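Local coordinates for protein NANS (YJHS), A 9-O-acetyl N-acetylneuraminic acid esterase (Escherichia coli O157:H7 EDL933, PDB 3PT5) that probably hydrolyses the 9-O-acetyl group of 9-O-acetyl-N-acetylneuraminate, a host sialic acid on which the bacterium can then grow, at residues A[21-26]-A[179-184]; A[212-217]-A[231-236]. All blocks are in the same frame, centred on the assembly; numbering follows the deposited sequence.

Contact 1 of 2, residues A[21-26]-A[179-184]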
ATOM      1  N   TYR A  21      13.636   8.512 -11.010  1.00 12.27           N
ATOM      2  CA  TYR A  21      12.763   8.258  -9.847  1.00 12.29           C
ATOM      3  C   TYR A  21      13.393   7.279  -8.871  1.00 11.96           C
ATOM      4  O   TYR A  21      14.089   6.351  -9.262  1.00 11.90           O
ATOM      5  CB  TYR A  21      11.397   7.690 -10.268  1.00 11.51           C
ATOM      6  CG  TYR A  21      10.554   8.700 -11.046  1.00  9.54           C
ATOM      7  CD1 TYR A  21       9.712   9.555 -10.368  1.00 11.08           C
ATOM      8  CD2 TYR A  21      10.621   8.788 -12.446  1.00 13.80           C
ATOM      9  CE1 TYR A  21       8.953  10.490 -11.023  1.00 12.57           C
ATOM     10  CE2 TYR A  21       9.838   9.742 -13.134  1.00 13.62           C
ATOM     11  CZ  TYR A  21       9.015  10.587 -12.392  1.00 14.62           C
ATOM     12  OH  TYR A  21       8.223  11.566 -12.953  1.00 17.83           O
ATOM     13  N   TYR A  22      13.120   7.518  -7.593  1.00 12.00           N
ATOM     14  CA  TYR A  22      13.331   6.527  -6.545  1.00 12.07           C
ATOM     15  C   TYR A  22      12.015   5.763  -6.503  1.00 11.42           C
ATOM     16  O   TYR A  22      10.970   6.359  -6.357  1.00 11.69           O
ATOM     17  CB  TYR A  22      13.545   7.203  -5.202  1.00 12.06           C
ATOM     18  CG  TYR A  22      14.916   7.796  -4.963  1.00 14.88           C
ATOM     19  CD1 TYR A  22      15.649   7.444  -3.831  1.00 20.34           C
ATOM     20  CD2 TYR A  22      15.465   8.727  -5.825  1.00 19.08           C
ATOM     21  CE1 TYR A  22      16.901   7.997  -3.575  1.00 20.01           C
ATOM     22  CE2 TYR A  22      16.732   9.283  -5.578  1.00 19.22           C
ATOM     23  CZ  TYR A  22      17.443   8.899  -4.448  1.00 19.47           C
ATOM     24  OH  TYR A  22      18.698   9.436  -4.188  1.00 20.46           O
ATOM     25  N   VAL A  23      12.102   4.455  -6.652  1.00 11.84           N
ATOM     26  CA  VAL A  23      10.952   3.578  -6.872  1.00 12.08           C
ATOM     27  C   VAL A  23      10.653   2.824  -5.571  1.00 12.39           C
ATOM     28  O   VAL A  23      11.555   2.273  -4.941  1.00 10.87           O
ATOM     29  CB  VAL A  23      11.197   2.589  -8.045  1.00 13.44           C
ATOM     30  CG1 VAL A  23      10.093   1.547  -8.116  1.00 12.03           C
ATOM     31  CG2 VAL A  23      11.323   3.327  -9.397  1.00 12.04           C
ATOM     32  N   LEU A  24       9.383   2.849  -5.151  1.00 11.81           N
ATOM     33  CA  LEU A  24       8.949   2.087  -3.980  1.00 11.10           C
ATOM     34  C   LEU A  24       7.701   1.310  -4.384  1.00 10.90           C
ATOM     35  O   LEU A  24       6.757   1.900  -4.876  1.00 10.76           O
ATOM     36  CB  LEU A  24       8.650   3.037  -2.817  1.00 12.59           C
ATOM     37  CG  LEU A  24       8.347   2.462  -1.437  1.00 14.62           C
ATOM     38  CD1 LEU A  24       9.634   1.886  -0.783  1.00 14.20           C
ATOM     39  CD2 LEU A  24       7.734   3.545  -0.562  1.00 16.98           C
ATOM     40  N   THR A  25       7.733  -0.016  -4.222  1.00  9.35           N
ATOM     41  CA  THR A  25       6.564  -0.857  -4.492  1.00 10.12           C
ATOM     42  C   THR A  25       5.737  -0.970  -3.213  1.00  9.81           C
ATOM     43  O   THR A  25       6.277  -1.089  -2.151  1.00  9.93           O
ATOM     44  CB  THR A  25       7.000  -2.247  -4.966  1.00 11.32           C
ATOM     45  OG1 THR A  25       7.640  -2.095  -6.243  1.00 10.21           O
ATOM     46  CG2 THR A  25       5.803  -3.185  -5.138  1.00 10.94           C
ATOM     47  N   VAL A  26       4.412  -0.935  -3.351  1.00  9.14           N
ATOM     48  CA  VAL A  26       3.503  -1.020  -2.212  1.00 10.26           C
ATOM     49  C   VAL A  26       2.581  -2.171  -2.517  1.00 10.17           C
ATOM     50  O   VAL A  26       1.971  -2.195  -3.590  1.00 11.43           O
ATOM     51  CB  VAL A  26       2.717   0.299  -1.986  1.00 10.61           C
ATOM     52  CG1 VAL A  26       1.805   0.163  -0.770  1.00 11.35           C
ATOM     53  CG2 VAL A  26       3.711   1.432  -1.753  1.00 10.73           C
ATOM     54  N   PRO A 179      16.876   3.829 -16.872  1.00 21.16           N
ATOM     55  CA  PRO A 179      17.956   3.080 -16.228  1.00 21.18           C
ATOM     56  C   PRO A 179      18.563   3.783 -15.003  1.00 20.80           C
ATOM     57  O   PRO A 179      19.265   3.141 -14.220  1.00 21.38           O
ATOM     58  CB  PRO A 179      19.007   2.914 -17.355  1.00 21.07           C
ATOM     59  CG  PRO A 179      18.711   3.975 -18.310  1.00 22.02           C
ATOM     60  CD  PRO A 179      17.205   4.152 -18.277  1.00 21.81           C
ATOM     61  N   GLN A 180      18.279   5.074 -14.825  1.00 19.92           N
ATOM     62  CA  GLN A 180      18.725   5.788 -13.628  1.00 19.42           C
ATOM     63  C   GLN A 180      17.767   5.651 -12.431  1.00 18.23           C
ATOM     64  O   GLN A 180      18.021   6.210 -11.332  1.00 17.77           O
ATOM     65  CB  GLN A 180      18.887   7.277 -13.920  1.00 20.22           C
ATOM     66  CG  GLN A 180      20.200   7.702 -14.535  1.00 23.81           C
ATOM     67  CD  GLN A 180      20.255   9.205 -14.635  1.00 27.72           C
ATOM     68  OE1 GLN A 180      19.668   9.802 -15.543  1.00 31.80           O
ATOM     69  NE2 GLN A 180      20.922   9.838 -13.678  1.00 30.13           N
ATOM     70  N   ASN A 181      16.644   4.973 -12.633  1.00 17.47           N
ATOM     71  CA  ASN A 181      15.725   4.775 -11.523  1.00 16.01           C
ATOM     72  C   ASN A 181      16.366   3.889 -10.468  1.00 16.51           C
ATOM     73  O   ASN A 181      17.127   2.980 -10.803  1.00 16.76           O
ATOM     74  CB  ASN A 181      14.400   4.196 -12.013  1.00 16.06           C
ATOM     75  CG  ASN A 181      13.534   5.228 -12.730  1.00 14.83           C
ATOM     76  OD1 ASN A 181      13.836   6.430 -12.775  1.00 12.80           O
ATOM     77  ND2 ASN A 181      12.416   4.758 -13.264  1.00 16.75           N
ATOM     78  N   LYS A 182      16.079   4.167  -9.196  1.00 15.72           N
ATOM     79  CA  LYS A 182      16.690   3.443  -8.084  1.00 15.82           C
ATOM     80  C   LYS A 182      15.593   2.813  -7.225  1.00 15.16           C
ATOM     81  O   LYS A 182      14.634   3.484  -6.909  1.00 16.10           O
ATOM     82  CB  LYS A 182      17.515   4.398  -7.228  1.00 15.89           C
ATOM     83  CG  LYS A 182      18.765   4.991  -7.948  1.00 18.01           C
ATOM     84  CD  LYS A 182      19.727   3.933  -8.479  1.00 23.38           C
ATOM     85  CE  LYS A 182      20.982   4.595  -9.099  1.00 23.51           C
ATOM     86  NZ  LYS A 182      21.872   3.573  -9.709  1.00 27.74           N
ATOM     87  N   PHE A 183      15.741   1.540  -6.859  1.00 14.98           N
ATOM     88  CA  PHE A 183      14.697   0.810  -6.102  1.00 14.03           C
ATOM     89  C   PHE A 183      14.926   0.938  -4.596  1.00 13.38           C
ATOM     90  O   PHE A 183      15.975   0.533  -4.082  1.00 13.39           O
ATOM     91  CB  PHE A 183      14.692  -0.670  -6.510  1.00 14.10           C
ATOM     92  CG  PHE A 183      13.485  -1.459  -6.034  1.00 14.82           C
ATOM     93  CD1 PHE A 183      12.170  -1.023  -6.265  1.00 15.02           C
ATOM     94  CD2 PHE A 183      13.680  -2.658  -5.355  1.00 17.10           C
ATOM     95  CE1 PHE A 183      11.082  -1.780  -5.833  1.00 15.06           C
ATOM     96  CE2 PHE A 183      12.593  -3.420  -4.910  1.00 19.84           C
ATOM     97  CZ  PHE A 183      11.299  -2.978  -5.137  1.00 18.59           C
ATOM     98  N   LEU A 184      13.912   1.410  -3.881  1.00 12.52           N
ATOM     99  CA  LEU A 184      14.041   1.607  -2.439  1.00 12.62           C
ATOM    100  C   LEU A 184      13.552   0.395  -1.651  1.00 11.83           C
ATOM    101  O   LEU A 184      13.829   0.282  -0.453  1.00 12.71           O
ATOM    102  CB  LEU A 184      13.260   2.834  -1.981  1.00 12.59           C
ATOM    103  CG  LEU A 184      13.740   4.243  -2.360  1.00 14.66           C
ATOM    104  CD1 LEU A 184      12.668   5.264  -1.994  1.00 16.31           C
ATOM    105  CD2 LEU A 184      15.096   4.576  -1.688  1.00 17.27           C
TER
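Two neighbouring parallel strands at the middle of the central sheet of this SGNH hydrolase, 20-28 and 182-189, pair here at their N-terminal ends. The ladder runs zigzag: Lys182 N gives its hydrogen to Tyr21 O, Lys182 O then takes the one from Val23 N at 2.7 Å, and Val23 O receives Leu184 N, also at 2.7 Å. This last bond is nearly straight (170° at the hydrogen) and lies almost along the C=O axis. Just ahead of the first main-chain bond, a side chain extends the ladder. Asn181, with CG anti to its carbonyl carbon, places OD1 2.7 Å from Tyr21 N; the donor sits above the amide carbonyl plane, and the bond is more bent, at 151°. Asn181 ND2 is held by Ala174 O at the end of helix 162-176, so the amide ties strand, turn and helix together.

On the face carrying Tyr22, the branched end of Leu184 crosses that side chain obliquely. Leu184 CD2 meets the ring edge at Tyr22 CD1, 3.6 Å away, while Leu184 CD1 lies beside Tyr22 CB. The Leu24 and Leu184 side chains cross at about a right angle, Leu24 CD1 against Leu184 CB. Helix 162-176 covers the other face. There Phe183, with CG anti to the backbone N (chi1 -167°), brings the CD1/CE1 edge of its ring alongside Val23 and Thr25: Val23 CG1 lies in the ring plane, 3.8 Å from Phe183 CD1, and Thr25 OG1 meets the same edge 3.5 Å from Phe183 CE1. That hydroxyl is hydrogen-bonded to Thr171 OG1 of the helix. Since strand 20-28 also bonds to 122-130 on its other side, this is the interior parallel pairing of a three-layer alpha/beta/alpha sandwich, the SGNH hydrolase fold.

Contact 2 of 2, residues A[212-217]-A[231-236]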
ATOM      1  N   GLU A 212      11.640 -14.832  -1.950  1.00 15.58           N
ATOM      2  CA  GLU A 212      12.795 -15.366  -2.693  1.00 15.98           C
ATOM      3  C   GLU A 212      12.568 -15.355  -4.217  1.00 15.89           C
ATOM      4  O   GLU A 212      13.502 -15.077  -4.981  1.00 14.96           O
ATOM      5  CB  GLU A 212      13.174 -16.785  -2.255  1.00 16.67           C
ATOM      6  CG  GLU A 212      13.433 -17.015  -0.778  1.00 21.24           C
ATOM      7  CD  GLU A 212      13.506 -18.497  -0.425  1.00 27.43           C
ATOM      8  OE1 GLU A 212      12.519 -19.244  -0.648  1.00 30.61           O
ATOM      9  OE2 GLU A 212      14.551 -18.929   0.113  1.00 29.92           O
ATOM     10  N   ALA A 213      11.346 -15.646  -4.655  1.00 15.33           N
ATOM     11  CA  ALA A 213      11.024 -15.617  -6.088  1.00 16.03           C
ATOM     12  C   ALA A 213      11.137 -14.198  -6.643  1.00 15.93           C
ATOM     13  O   ALA A 213      11.689 -13.975  -7.723  1.00 17.38           O
ATOM     14  CB  ALA A 213       9.625 -16.197  -6.354  1.00 15.08           C
ATOM     15  N   PHE A 214      10.616 -13.235  -5.890  1.00 16.91           N
ATOM     16  CA  PHE A 214      10.701 -11.830  -6.245  1.00 16.79           C
ATOM     17  C   PHE A 214      12.176 -11.420  -6.455  1.00 17.00           C
ATOM     18  O   PHE A 214      12.524 -10.766  -7.445  1.00 18.12           O
ATOM     19  CB  PHE A 214      10.026 -10.981  -5.142  1.00 16.37           C
ATOM     20  CG  PHE A 214      10.020  -9.488  -5.422  1.00 15.72           C
ATOM     21  CD1 PHE A 214       9.007  -8.911  -6.182  1.00 14.90           C
ATOM     22  CD2 PHE A 214      11.007  -8.646  -4.868  1.00 15.84           C
ATOM     23  CE1 PHE A 214       8.971  -7.523  -6.429  1.00 12.91           C
ATOM     24  CE2 PHE A 214      10.992  -7.258  -5.105  1.00 15.38           C
ATOM     25  CZ  PHE A 214       9.969  -6.681  -5.882  1.00 15.04           C
ATOM     26  N   ARG A 215      13.028 -11.805  -5.517  1.00 17.63           N
ATOM     27  CA  ARG A 215      14.449 -11.441  -5.555  1.00 18.09           C
ATOM     28  C   ARG A 215      15.179 -12.094  -6.732  1.00 19.39           C
ATOM     29  O   ARG A 215      15.981 -11.427  -7.392  1.00 19.63           O
ATOM     30  CB  ARG A 215      15.111 -11.745  -4.212  1.00 18.15           C
ATOM     31  CG  ARG A 215      14.601 -10.811  -3.128  1.00 16.81           C
ATOM     32  CD  ARG A 215      15.104 -11.158  -1.730  1.00 15.80           C
ATOM     33  NE  ARG A 215      14.747 -10.076  -0.812  1.00 12.91           N
ATOM     34  CZ  ARG A 215      14.945 -10.052   0.512  1.00 14.25           C
ATOM     35  NH1 ARG A 215      15.526 -11.056   1.167  1.00 15.30           N
ATOM     36  NH2 ARG A 215      14.550  -8.971   1.196  1.00 13.66           N
ATOM     37  N   ARG A 216      14.853 -13.357  -7.021  1.00 19.15           N
ATOM     38  CA  ARG A 216      15.397 -14.036  -8.196  1.00 20.80           C
ATOM     39  C   ARG A 216      14.972 -13.276  -9.451  1.00 20.97           C
ATOM     40  O   ARG A 216      15.811 -12.945 -10.296  1.00 21.72           O
ATOM     41  CB  ARG A 216      14.943 -15.506  -8.272  1.00 21.08           C
ATOM     42  CG  ARG A 216      15.578 -16.412  -7.205  1.00 25.23           C
ATOM     43  CD  ARG A 216      15.344 -17.899  -7.479  1.00 30.21           C
ATOM     44  NE  ARG A 216      13.933 -18.280  -7.347  1.00 33.65           N
ATOM     45  CZ  ARG A 216      13.353 -18.680  -6.216  1.00 34.11           C
ATOM     46  NH1 ARG A 216      14.050 -18.768  -5.090  1.00 34.36           N
ATOM     47  NH2 ARG A 216      12.068 -19.005  -6.218  1.00 35.70           N
ATOM     48  N   ASP A 217      13.681 -12.936  -9.535  1.00 21.64           N
ATOM     49  CA  ASP A 217      13.113 -12.294 -10.720  1.00 22.40           C
ATOM     50  C   ASP A 217      13.562 -10.843 -10.980  1.00 23.58           C
ATOM     51  O   ASP A 217      13.451 -10.354 -12.114  1.00 23.55           O
ATOM     52  CB  ASP A 217      11.574 -12.377 -10.692  1.00 23.21           C
ATOM     53  CG  ASP A 217      11.051 -13.790 -10.933  1.00 23.77           C
ATOM     54  OD1 ASP A 217      11.816 -14.654 -11.402  1.00 26.24           O
ATOM     55  OD2 ASP A 217       9.867 -14.049 -10.654  1.00 24.03           O
ATOM     56  N   ALA A 231      16.620  -6.648  -1.979  1.00 16.76           N
ATOM     57  CA  ALA A 231      15.966  -5.368  -1.720  1.00 14.97           C
ATOM     58  C   ALA A 231      15.078  -5.529  -0.482  1.00 13.69           C
ATOM     59  O   ALA A 231      14.412  -6.553  -0.339  1.00 13.30           O
ATOM     60  CB  ALA A 231      15.161  -4.925  -2.926  1.00 15.44           C
ATOM     61  N   PRO A 232      15.089  -4.536   0.434  1.00 12.84           N
ATOM     62  CA  PRO A 232      14.291  -4.630   1.641  1.00 11.49           C
ATOM     63  C   PRO A 232      12.773  -4.713   1.413  1.00 10.90           C
ATOM     64  O   PRO A 232      12.205  -4.026   0.548  1.00 10.46           O
ATOM     65  CB  PRO A 232      14.615  -3.334   2.397  1.00 11.69           C
ATOM     66  CG  PRO A 232      15.048  -2.378   1.365  1.00 11.36           C
ATOM     67  CD  PRO A 232      15.723  -3.211   0.297  1.00 11.58           C
ATOM     68  N   TRP A 233      12.163  -5.557   2.215  1.00 10.43           N
ATOM     69  CA  TRP A 233      10.718  -5.615   2.395  1.00  9.86           C
ATOM     70  C   TRP A 233      10.427  -5.026   3.766  1.00  9.99           C
ATOM     71  O   TRP A 233      10.808  -5.582   4.784  1.00 10.84           O
ATOM     72  CB  TRP A 233      10.186  -7.046   2.312  1.00 11.68           C
ATOM     73  CG  TRP A 233      10.134  -7.527   0.909  1.00  9.95           C
ATOM     74  CD1 TRP A 233      11.168  -7.535   0.030  1.00 10.50           C
ATOM     75  CD2 TRP A 233       9.004  -8.090   0.218  1.00 12.87           C
ATOM     76  NE1 TRP A 233      10.767  -8.060  -1.180  1.00 11.33           N
ATOM     77  CE2 TRP A 233       9.438  -8.411  -1.092  1.00 13.09           C
ATOM     78  CE3 TRP A 233       7.671  -8.343   0.574  1.00 12.64           C
ATOM     79  CZ2 TRP A 233       8.574  -8.967  -2.060  1.00 12.75           C
ATOM     80  CZ3 TRP A 233       6.812  -8.913  -0.384  1.00 15.30           C
ATOM     81  CH2 TRP A 233       7.272  -9.220  -1.679  1.00 13.37           C
ATOM     82  N   PHE A 234       9.731  -3.901   3.763  1.00  8.29           N
ATOM     83  CA  PHE A 234       9.261  -3.251   4.973  1.00  8.83           C
ATOM     84  C   PHE A 234       7.863  -3.753   5.251  1.00  9.00           C
ATOM     85  O   PHE A 234       6.908  -3.440   4.530  1.00  9.47           O
ATOM     86  CB  PHE A 234       9.285  -1.742   4.798  1.00  9.04           C
ATOM     87  CG  PHE A 234      10.639  -1.222   4.473  1.00 11.64           C
ATOM     88  CD1 PHE A 234      11.580  -1.002   5.490  1.00 10.34           C
ATOM     89  CD2 PHE A 234      10.997  -1.012   3.150  1.00  9.80           C
ATOM     90  CE1 PHE A 234      12.865  -0.514   5.174  1.00 10.40           C
ATOM     91  CE2 PHE A 234      12.270  -0.536   2.823  1.00 10.92           C
ATOM     92  CZ  PHE A 234      13.211  -0.306   3.837  1.00 10.91           C
ATOM     93  N   CYS A 235       7.778  -4.627   6.237  1.00  9.72           N
ATOM     94  CA  CYS A 235       6.532  -5.362   6.460  1.00  9.62           C
ATOM     95  C   CYS A 235       5.801  -4.717   7.630  1.00  9.88           C
ATOM     96  O   CYS A 235       6.302  -4.687   8.761  1.00 10.07           O
ATOM     97  CB  CYS A 235       6.842  -6.831   6.744  1.00 10.90           C
ATOM     98  SG  CYS A 235       7.671  -7.624   5.393  1.00 12.04           S
ATOM     99  N   GLY A 236       4.620  -4.179   7.366  1.00  9.91           N
ATOM    100  CA  GLY A 236       3.886  -3.449   8.383  1.00 10.62           C
ATOM    101  C   GLY A 236       2.977  -4.321   9.225  1.00 10.37           C
ATOM    102  O   GLY A 236       2.493  -5.374   8.798  1.00 11.09           O
TER
HETATM  103  O   HOH W   1      13.326  -7.854  -2.600  1.00 15.80           O
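Ala231, in the loop leading into strand 233-236, meets helix 203-218 through its carbonyl oxygen. Arg215 reaches it with a side chain extended from CG to NE: NH2 donates to Ala231 O at 2.9 Å, a bent bond (146°) with the donor above the carbonyl plane. The same oxygen accepts a hydrogen from a water 2.8 Å away, and that water in turn accepts from Arg215 NE at 3.2 Å. Pro232 points away from helix 203-218, and its ring packs on Phe333 and Trp334 of helix 315-335.

Trp233 points back at the helix. Its indole NE1 donates to the same water, at 2.9 Å, so this single molecule joins guanidinium, carbonyl and indole, lying in the planes of both flat groups. Beyond NE1 the indole edge rests on the ring of Phe214, whose CG is anti to the backbone N (chi1 -178°). Trp233 CZ2 sits over one face, 3.7 Å from Phe214 CG and displaced toward the rim. The two planes are at 90°, with six-membered ring centroids 5.3 Å apart: a T-shaped pair with tryptophan supplying the edge.

Arg215 NH1 binds Ala263 O, so the cation also grips the approach to strand 265-268. The water satisfies the indole N-H beside an aromatic core, and the nearby positive charge would probably polarise the Ala231 carbonyl, which accepts from both the guanidinium and the water.

Contacts 1 and 2 lie in series along the chain, their centres about 14 Å apart, and meet on the same central sheet, where strands 182-189 and 233-236 are neighbours. Phe183 is one joint: while one edge of its ring serves contact 1, Phe183 CE2 packs 3.6 Å from Ala231 CB and Phe183 CZ lies 4.0 Å from Phe214 CZ. Leu184 is the other: between the two strands, Leu184 O packs against Pro232 CG at 3.4 Å. Strand 182-189 leads on to helix 203-218, which packs beside helix 162-176, and Phe183 and Phe214 meet in the layer between these helices and the sheet. Both contacts belong to the framework of the esterase fold.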